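PDB 2EL7: tryptophanyl-tRNA synthetase, which probably attaches tryptophan to its cognate tRNA, using ATP and releasing AMP and diphosphate, as a homodimeric class I aminoacyl-tRNA synthetase. Local coordinates for residues 40-45 and 134-139; 85-90 and 312-317; 145-148 and 153-156. All coordinates share one frame; numbering follows the deposited sequence.

Contact 1: 40-45 and 134-139; sequences CIVDYH and AADILI
Asp136, on helix 124-139, brings OD2 of its carboxylate up to Cys40 and Val42, where strand 37-41 ends. The strand is the middle one of the parallel sheet 4-8, 37-41 and 80-83. This is the core of the Rossmann-type catalytic domain of class I synthetases, and the contact lies at the carboxyl end of the strand. Asp136 is a predicted binder of L-tryptophan, so the contact probably forms one wall of the amino acid pocket.

The side chain of Asp136 can be followed outward. CB leaves the helix toward the strand but is still 5.6 Å from Cys40 SG. CG comes within 4.3 Å of Cys40 SG. The second torsion, 14°, turns OD1 back over the CA side and sends OD2 outward, almost anti to CA. OD1 therefore looks toward the ring of His90, on helix 89-99. OD2 reaches the end of the strand and stands 3.5 Å from Cys40 SG.

Cys40 meets it from the sheet. Its SG is anti to the backbone N, at -171°, and faces the helix. The cysteine backbone is bonded to Ser6 and Ile8 of the neighbouring strand, which fixes the place from which the sulfur extends.

Beyond Ile41 the chain bends through an inverse gamma turn centred on Val42. Asp43 N bonds to Ile41 O at 2.9 Å. The turn leaves Val42 facing the helix, its side chain at a slant to that of Asp136. Val42 also lies beside Gln9, a predicted ATP-binding residue. All three touching residues are buried. The valine makes its approach with one methyl alone: CG1 stands 4.1 Å from Asp136 OD2.

Contact 2: 85-90 and 312-317; sequences SHVPEH and AVAQAT
Val87 and Ala314 make the tight part of this contact. Val87 CG1 lies 3.7 Å from Ala314 CB, and both residues are buried. Val87 holds CG1 anti to its backbone N, against the alanine methyl. Glu89 CB lies alongside, 4.2 Å from Ala314 CB. Behind the valine, His90 ND1 donates to Val87 O at 3.1 Å. The bond lies in the ring plane, which would help set how the imidazole is turned.

Here the turn after strand 80-83 of the Rossmann core, leading into helix 89-99, meets the long C-terminal helix 296-324. Ile139 of helix 124-139 also touches Ala314.

The looser side is polar and partly exposed. Glu89 bends at its second torsion, 71°, and turns its carboxylate toward Gln315. Gln315 NE2 donates to Glu89 OE2 at 3.2 Å. The N-H...O angle is 159°. The donor comes from above the carboxylate plane, and the two flat groups are 70° apart. A leucine in place of Gln315 would probably leave Glu89 OE2 without this donor and its carboxylate freer to turn.

Contact 3: 145-148 and 153-156; sequences VPVG and QHIE
Val147 and Ile155 meet end to end, CG1 of the valine lying 3.9 Å from CD1 of the isoleucine. They join the start of a beta-alpha-beta unit: strand 144-146, helix 153-169 and strand 177-179. The chain leaves the strand, passes Gly148 and turns back into the helix. Gly148 belongs to a predicted ATP-binding site, so the packing probably lies next to the nucleotide site.

Ile155 uses two of its carbons to meet the valines. CG1 lies 4.2 Å from Val145 CB, deeper in the core. CD1 goes to Val147, nearer the turn. Val145 and Val147 point to the same side of the chain, with Pro146 between them turned the other way, onto strand 4-8 and helix 16-33.

His154 and Val147 face one another. The histidine CG sits between its backbone N and carbonyl carbon, at 80°, which brings the ring nearer Val147. Val147 CG1 then meets the ring obliquely. One ring face is covered by Ile155 CD1, placed over the ring centre. That spacing is short and the second torsion of Ile155, 34°, is off the staggered positions, so the exact fit there is doubtful. His154 ND1 makes a weak hydrogen bond to Gln151 O. His154 CE1 is the ring atom that meets Val147 CG1, at 3.9 Å.

From the N terminus, residues 40-45 come first, at the end of a central strand. Residues 85-90 follow, at the turn after the next strand. Contact 1 closes its loop when helix 124-139 arrives. Contact 2 has opened by then and closes only at 312-317, so the two cross. They also touch: Asp43 OD1 and Ser85 OG lie 2.6 Å apart. Contact 3 opens and closes a short loop just after contact 1, within the span of contact 2. Ile137 of helix 124-139 packs on Val145 and Ile155, joining contacts 1 and 3. Contacts 2 and 3 do not meet. Helix 124-139 thus links the sheet, the C-terminal helix and the beta-alpha-beta unit.

Contact 1: 40-45 and 134-139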
loop_
_atom_site.group_PDB
_atom_site.type_symbol
_atom_site.label_atom_id
_atom_site.label_comp_id
_atom_site.label_asym_id
_atom_site.label_seq_id
_atom_site.Cartn_x
_atom_site.Cartn_y
_atom_site.Cartn_z
ATOM N N CYS A 40 11.512 -0.803 -15.101
ATOM C CA CYS A 40 10.414 -1.449 -14.374
ATOM C C CYS A 40 9.102 -1.562 -15.145
ATOM O O CYS A 40 8.502 -0.550 -15.497
ATOM C CB CYS A 40 10.177 -0.669 -13.069
ATOM S SG CYS A 40 9.033 -1.365 -11.832
ATOM N N ILE A 41 8.664 -2.799 -15.395
ATOM C CA ILE A 41 7.416 -3.064 -16.091
ATOM C C ILE A 41 6.349 -2.883 -14.998
ATOM O O ILE A 41 6.200 -3.732 -14.114
ATOM C CB ILE A 41 7.397 -4.517 -16.649
ATOM C CG1 ILE A 41 8.401 -4.652 -17.800
ATOM C CG2 ILE A 41 5.992 -4.885 -17.131
ATOM C CD1 ILE A 41 8.538 -6.071 -18.351
ATOM N N VAL A 42 5.596 -1.790 -15.060
ATOM C CA VAL A 42 4.612 -1.518 -14.010
ATOM C C VAL A 42 3.259 -2.234 -14.097
ATOM O O VAL A 42 2.227 -1.601 -14.295
ATOM C CB VAL A 42 4.377 0.022 -13.852
ATOM C CG1 VAL A 42 5.636 0.674 -13.331
ATOM C CG2 VAL A 42 3.990 0.644 -15.177
ATOM N N ASP A 43 3.274 -3.545 -13.864
ATOM C CA ASP A 43 2.064 -4.350 -13.946
ATOM C C ASP A 43 0.983 -3.900 -12.956
ATOM O O ASP A 43 -0.208 -3.990 -13.257
ATOM C CB ASP A 43 2.408 -5.846 -13.779
ATOM C CG ASP A 43 3.144 -6.162 -12.474
ATOM O OD1 ASP A 43 3.241 -7.353 -12.133
ATOM O OD2 ASP A 43 3.624 -5.242 -11.784
ATOM N N TYR A 44 1.386 -3.393 -11.793
ATOM C CA TYR A 44 0.425 -2.901 -10.808
ATOM C C TYR A 44 -0.416 -1.737 -11.325
ATOM O O TYR A 44 -1.480 -1.464 -10.784
ATOM C CB TYR A 44 1.132 -2.476 -9.514
ATOM C CG TYR A 44 1.302 -3.618 -8.528
ATOM C CD1 TYR A 44 2.353 -3.629 -7.606
ATOM C CD2 TYR A 44 0.421 -4.697 -8.531
ATOM C CE1 TYR A 44 2.527 -4.692 -6.718
ATOM C CE2 TYR A 44 0.579 -5.766 -7.644
ATOM C CZ TYR A 44 1.631 -5.759 -6.744
ATOM O OH TYR A 44 1.791 -6.826 -5.880
ATOM N N HIS A 45 0.056 -1.062 -12.376
ATOM C CA HIS A 45 -0.669 0.069 -12.966
ATOM C C HIS A 45 -1.923 -0.423 -13.701
ATOM O O HIS A 45 -2.902 0.322 -13.840
ATOM C CB HIS A 45 0.264 0.832 -13.918
ATOM C CG HIS A 45 -0.356 2.018 -14.596
ATOM N ND1 HIS A 45 -1.222 2.884 -13.959
ATOM C CD2 HIS A 45 -0.188 2.511 -15.848
ATOM C CE1 HIS A 45 -1.561 3.856 -14.787
ATOM N NE2 HIS A 45 -0.946 3.652 -15.940
ATOM N N ALA A 134 5.824 7.103 -6.524
ATOM C CA ALA A 134 6.866 7.730 -5.710
ATOM C C ALA A 134 7.700 6.703 -4.915
ATOM O O ALA A 134 8.916 6.859 -4.745
ATOM C CB ALA A 134 6.235 8.737 -4.745
ATOM N N ALA A 135 7.041 5.661 -4.412
ATOM C CA ALA A 135 7.732 4.634 -3.633
ATOM C C ALA A 135 8.571 3.762 -4.545
ATOM O O ALA A 135 9.608 3.267 -4.164
ATOM C CB ALA A 135 6.731 3.798 -2.896
ATOM N N ASP A 136 8.098 3.571 -5.763
ATOM C CA ASP A 136 8.818 2.770 -6.740
ATOM C C ASP A 136 10.116 3.526 -7.074
ATOM O O ASP A 136 11.186 2.936 -7.138
ATOM C CB ASP A 136 7.932 2.596 -7.985
ATOM C CG ASP A 136 7.978 1.186 -8.566
ATOM O OD1 ASP A 136 8.477 0.250 -7.889
ATOM O OD2 ASP A 136 7.493 1.029 -9.718
ATOM N N ILE A 137 10.010 4.836 -7.263
ATOM C CA ILE A 137 11.162 5.663 -7.583
ATOM C C ILE A 137 12.158 5.756 -6.416
ATOM O O ILE A 137 13.365 5.536 -6.597
ATOM C CB ILE A 137 10.733 7.113 -7.988
ATOM C CG1 ILE A 137 9.952 7.088 -9.305
ATOM C CG2 ILE A 137 11.961 8.012 -8.117
ATOM C CD1 ILE A 137 9.487 8.451 -9.770
ATOM N N LEU A 138 11.659 6.043 -5.217
ATOM C CA LEU A 138 12.559 6.176 -4.092
ATOM C C LEU A 138 13.076 4.885 -3.426
ATOM O O LEU A 138 14.166 4.885 -2.820
ATOM C CB LEU A 138 11.933 7.116 -3.068
ATOM C CG LEU A 138 11.537 8.461 -3.707
ATOM C CD1 LEU A 138 10.836 9.363 -2.672
ATOM C CD2 LEU A 138 12.769 9.146 -4.298
ATOM N N ILE A 139 12.334 3.782 -3.533
ATOM C CA ILE A 139 12.798 2.531 -2.913
ATOM C C ILE A 139 14.152 2.107 -3.516
ATOM O O ILE A 139 14.942 1.402 -2.866
ATOM C CB ILE A 139 11.814 1.382 -3.145
ATOM C CG1 ILE A 139 12.113 0.238 -2.185
ATOM C CG2 ILE A 139 11.972 0.825 -4.576
ATOM C CD1 ILE A 139 11.354 0.290 -0.926
#

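Contact 2: 85-90 and 312-317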
loop_
_atom_site.group_PDB
_atom_site.type_symbol
_atom_site.label_atom_id
_atom_site.label_comp_id
_atom_site.label_asym_id
_atom_site.label_seq_id
_atom_site.Cartn_x
_atom_site.Cartn_y
_atom_site.Cartn_z
ATOM N N SER A 85 5.629 -5.882 -9.520
ATOM C CA SER A 85 5.165 -6.825 -8.487
ATOM C C SER A 85 6.194 -7.847 -7.980
ATOM O O SER A 85 5.965 -8.492 -6.960
ATOM C CB SER A 85 3.892 -7.580 -8.946
ATOM O OG SER A 85 4.120 -8.510 -9.994
ATOM N N HIS A 86 7.318 -8.014 -8.666
ATOM C CA HIS A 86 8.328 -8.963 -8.193
ATOM C C HIS A 86 9.142 -8.430 -7.020
ATOM O O HIS A 86 9.795 -9.191 -6.333
ATOM C CB HIS A 86 9.239 -9.409 -9.339
ATOM C CG HIS A 86 8.527 -10.253 -10.355
ATOM N ND1 HIS A 86 9.182 -10.927 -11.362
ATOM C CD2 HIS A 86 7.205 -10.508 -10.528
ATOM C CE1 HIS A 86 8.292 -11.556 -12.114
ATOM N NE2 HIS A 86 7.087 -11.317 -11.629
ATOM N N VAL A 87 9.093 -7.125 -6.783
ATOM C CA VAL A 87 9.772 -6.541 -5.631
ATOM C C VAL A 87 8.677 -5.795 -4.869
ATOM O O VAL A 87 8.476 -4.603 -5.030
ATOM C CB VAL A 87 10.883 -5.603 -6.053
ATOM C CG1 VAL A 87 11.632 -5.106 -4.825
ATOM C CG2 VAL A 87 11.812 -6.343 -7.006
ATOM N N PRO A 88 7.949 -6.517 -4.024
ATOM C CA PRO A 88 6.839 -6.024 -3.208
ATOM C C PRO A 88 7.134 -4.984 -2.130
ATOM O O PRO A 88 6.205 -4.316 -1.667
ATOM C CB PRO A 88 6.273 -7.314 -2.627
ATOM C CG PRO A 88 7.552 -8.079 -2.330
ATOM C CD PRO A 88 8.291 -7.905 -3.649
ATOM N N GLU A 89 8.401 -4.865 -1.719
ATOM C CA GLU A 89 8.811 -3.907 -0.700
ATOM C C GLU A 89 8.274 -2.499 -0.980
ATOM O O GLU A 89 7.913 -1.777 -0.055
ATOM C CB GLU A 89 10.351 -3.794 -0.612
ATOM C CG GLU A 89 11.130 -4.870 0.139
ATOM C CD GLU A 89 11.161 -6.201 -0.571
ATOM O OE1 GLU A 89 11.015 -6.241 -1.807
ATOM O OE2 GLU A 89 11.354 -7.222 0.113
ATOM N N HIS A 90 8.226 -2.081 -2.241
ATOM C CA HIS A 90 7.760 -0.733 -2.467
ATOM C C HIS A 90 6.334 -0.477 -2.029
ATOM O O HIS A 90 6.003 0.673 -1.727
ATOM C CB HIS A 90 8.008 -0.268 -3.931
ATOM C CG HIS A 90 6.972 -0.704 -4.918
ATOM N ND1 HIS A 90 6.965 -1.960 -5.483
ATOM C CD2 HIS A 90 5.901 -0.054 -5.426
ATOM C CE1 HIS A 90 5.929 -2.066 -6.297
ATOM N NE2 HIS A 90 5.269 -0.921 -6.279
ATOM N N ALA A 312 17.901 -6.304 -3.921
ATOM C CA ALA A 312 19.029 -6.169 -3.007
ATOM C C ALA A 312 19.010 -4.711 -2.530
ATOM O O ALA A 312 19.167 -4.424 -1.331
ATOM C CB ALA A 312 20.368 -6.503 -3.735
ATOM N N VAL A 313 18.805 -3.792 -3.472
ATOM C CA VAL A 313 18.719 -2.371 -3.135
ATOM C C VAL A 313 17.451 -2.070 -2.315
ATOM O O VAL A 313 17.532 -1.417 -1.273
ATOM C CB VAL A 313 18.708 -1.492 -4.412
ATOM C CG1 VAL A 313 18.368 -0.066 -4.077
ATOM C CG2 VAL A 313 20.070 -1.553 -5.089
ATOM N N ALA A 314 16.293 -2.557 -2.766
ATOM C CA ALA A 314 15.014 -2.291 -2.073
ATOM C C ALA A 314 14.980 -2.713 -0.605
ATOM O O ALA A 314 14.488 -1.972 0.241
ATOM C CB ALA A 314 13.855 -2.938 -2.822
ATOM N N GLN A 315 15.492 -3.902 -0.303
ATOM C CA GLN A 315 15.512 -4.377 1.075
ATOM C C GLN A 315 16.426 -3.532 1.921
ATOM O O GLN A 315 16.135 -3.286 3.096
ATOM C CB GLN A 315 15.951 -5.829 1.132
ATOM C CG GLN A 315 15.166 -6.632 0.138
ATOM C CD GLN A 315 15.229 -8.103 0.393
ATOM O OE1 GLN A 315 16.284 -8.635 0.734
ATOM N NE2 GLN A 315 14.098 -8.787 0.211
ATOM N N ALA A 316 17.535 -3.082 1.335
ATOM C CA ALA A 316 18.446 -2.222 2.077
ATOM C C ALA A 316 17.666 -0.932 2.379
ATOM O O ALA A 316 17.588 -0.501 3.534
ATOM C CB ALA A 316 19.716 -1.920 1.249
ATOM N N THR A 317 17.035 -0.356 1.362
ATOM C CA THR A 317 16.292 0.876 1.575
ATOM C C THR A 317 15.194 0.714 2.598
ATOM O O THR A 317 15.019 1.565 3.468
ATOM C CB THR A 317 15.603 1.413 0.298
ATOM O OG1 THR A 317 16.575 1.694 -0.724
ATOM C CG2 THR A 317 14.849 2.707 0.644
#

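Contact 3: 145-148 and 153-156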
loop_
_atom_site.group_PDB
_atom_site.type_symbol
_atom_site.label_atom_id
_atom_site.label_comp_id
_atom_site.label_asym_id
_atom_site.label_seq_id
_atom_site.Cartn_x
_atom_site.Cartn_y
_atom_site.Cartn_z
ATOM N N VAL A 145 14.282 10.192 -13.802
ATOM C CA VAL A 145 13.166 9.444 -14.306
ATOM C C VAL A 145 12.726 9.993 -15.642
ATOM O O VAL A 145 12.290 11.128 -15.721
ATOM C CB VAL A 145 11.982 9.511 -13.334
ATOM C CG1 VAL A 145 10.839 8.613 -13.845
ATOM C CG2 VAL A 145 12.412 9.068 -11.936
ATOM N N PRO A 146 12.848 9.203 -16.717
ATOM C CA PRO A 146 12.419 9.701 -18.027
ATOM C C PRO A 146 10.907 9.698 -18.107
ATOM O O PRO A 146 10.273 8.707 -17.768
ATOM C CB PRO A 146 13.055 8.721 -19.000
ATOM C CG PRO A 146 13.089 7.455 -18.223
ATOM C CD PRO A 146 13.529 7.903 -16.844
ATOM N N VAL A 147 10.336 10.821 -18.537
ATOM C CA VAL A 147 8.883 10.967 -18.650
ATOM C C VAL A 147 8.478 11.941 -19.772
ATOM O O VAL A 147 9.276 12.792 -20.190
ATOM C CB VAL A 147 8.283 11.521 -17.340
ATOM C CG1 VAL A 147 8.499 10.543 -16.188
ATOM C CG2 VAL A 147 8.921 12.869 -17.033
ATOM N N GLY A 148 7.232 11.814 -20.239
ATOM C CA GLY A 148 6.711 12.703 -21.264
ATOM C C GLY A 148 6.464 14.047 -20.611
ATOM O O GLY A 148 6.401 14.131 -19.391
ATOM N N GLN A 153 4.305 16.135 -13.185
ATOM C CA GLN A 153 3.647 16.274 -11.878
ATOM C C GLN A 153 3.982 15.200 -10.851
ATOM O O GLN A 153 4.232 15.519 -9.683
ATOM C CB GLN A 153 2.120 16.343 -12.025
ATOM C CG GLN A 153 1.569 17.749 -12.046
ATOM C CD GLN A 153 0.152 17.864 -11.488
ATOM O OE1 GLN A 153 -0.767 17.170 -11.928
ATOM N NE2 GLN A 153 -0.026 18.752 -10.516
ATOM N N HIS A 154 3.998 13.930 -11.259
ATOM C CA HIS A 154 4.302 12.900 -10.280
ATOM C C HIS A 154 5.778 12.903 -9.877
ATOM O O HIS A 154 6.136 12.387 -8.821
ATOM C CB HIS A 154 3.819 11.501 -10.743
ATOM C CG HIS A 154 4.718 10.805 -11.725
ATOM N ND1 HIS A 154 4.763 11.130 -13.068
ATOM C CD2 HIS A 154 5.525 9.730 -11.575
ATOM C CE1 HIS A 154 5.551 10.275 -13.701
ATOM N NE2 HIS A 154 6.024 9.415 -12.815
ATOM N N ILE A 155 6.650 13.479 -10.692
ATOM C CA ILE A 155 8.035 13.541 -10.251
ATOM C C ILE A 155 8.106 14.656 -9.204
ATOM O O ILE A 155 8.857 14.548 -8.241
ATOM C CB ILE A 155 9.051 13.822 -11.393
ATOM C CG1 ILE A 155 9.341 12.562 -12.218
ATOM C CG2 ILE A 155 10.402 14.088 -10.801
ATOM C CD1 ILE A 155 8.217 11.594 -12.414
ATOM N N GLU A 156 7.329 15.722 -9.377
ATOM C CA GLU A 156 7.318 16.800 -8.384
ATOM C C GLU A 156 6.747 16.300 -7.049
ATOM O O GLU A 156 7.234 16.676 -5.983
ATOM C CB GLU A 156 6.517 18.008 -8.895
ATOM C CG GLU A 156 7.279 18.796 -9.976
ATOM C CD GLU A 156 6.405 19.761 -10.820
ATOM O OE1 GLU A 156 6.991 20.456 -11.697
ATOM O OE2 GLU A 156 5.158 19.824 -10.618
#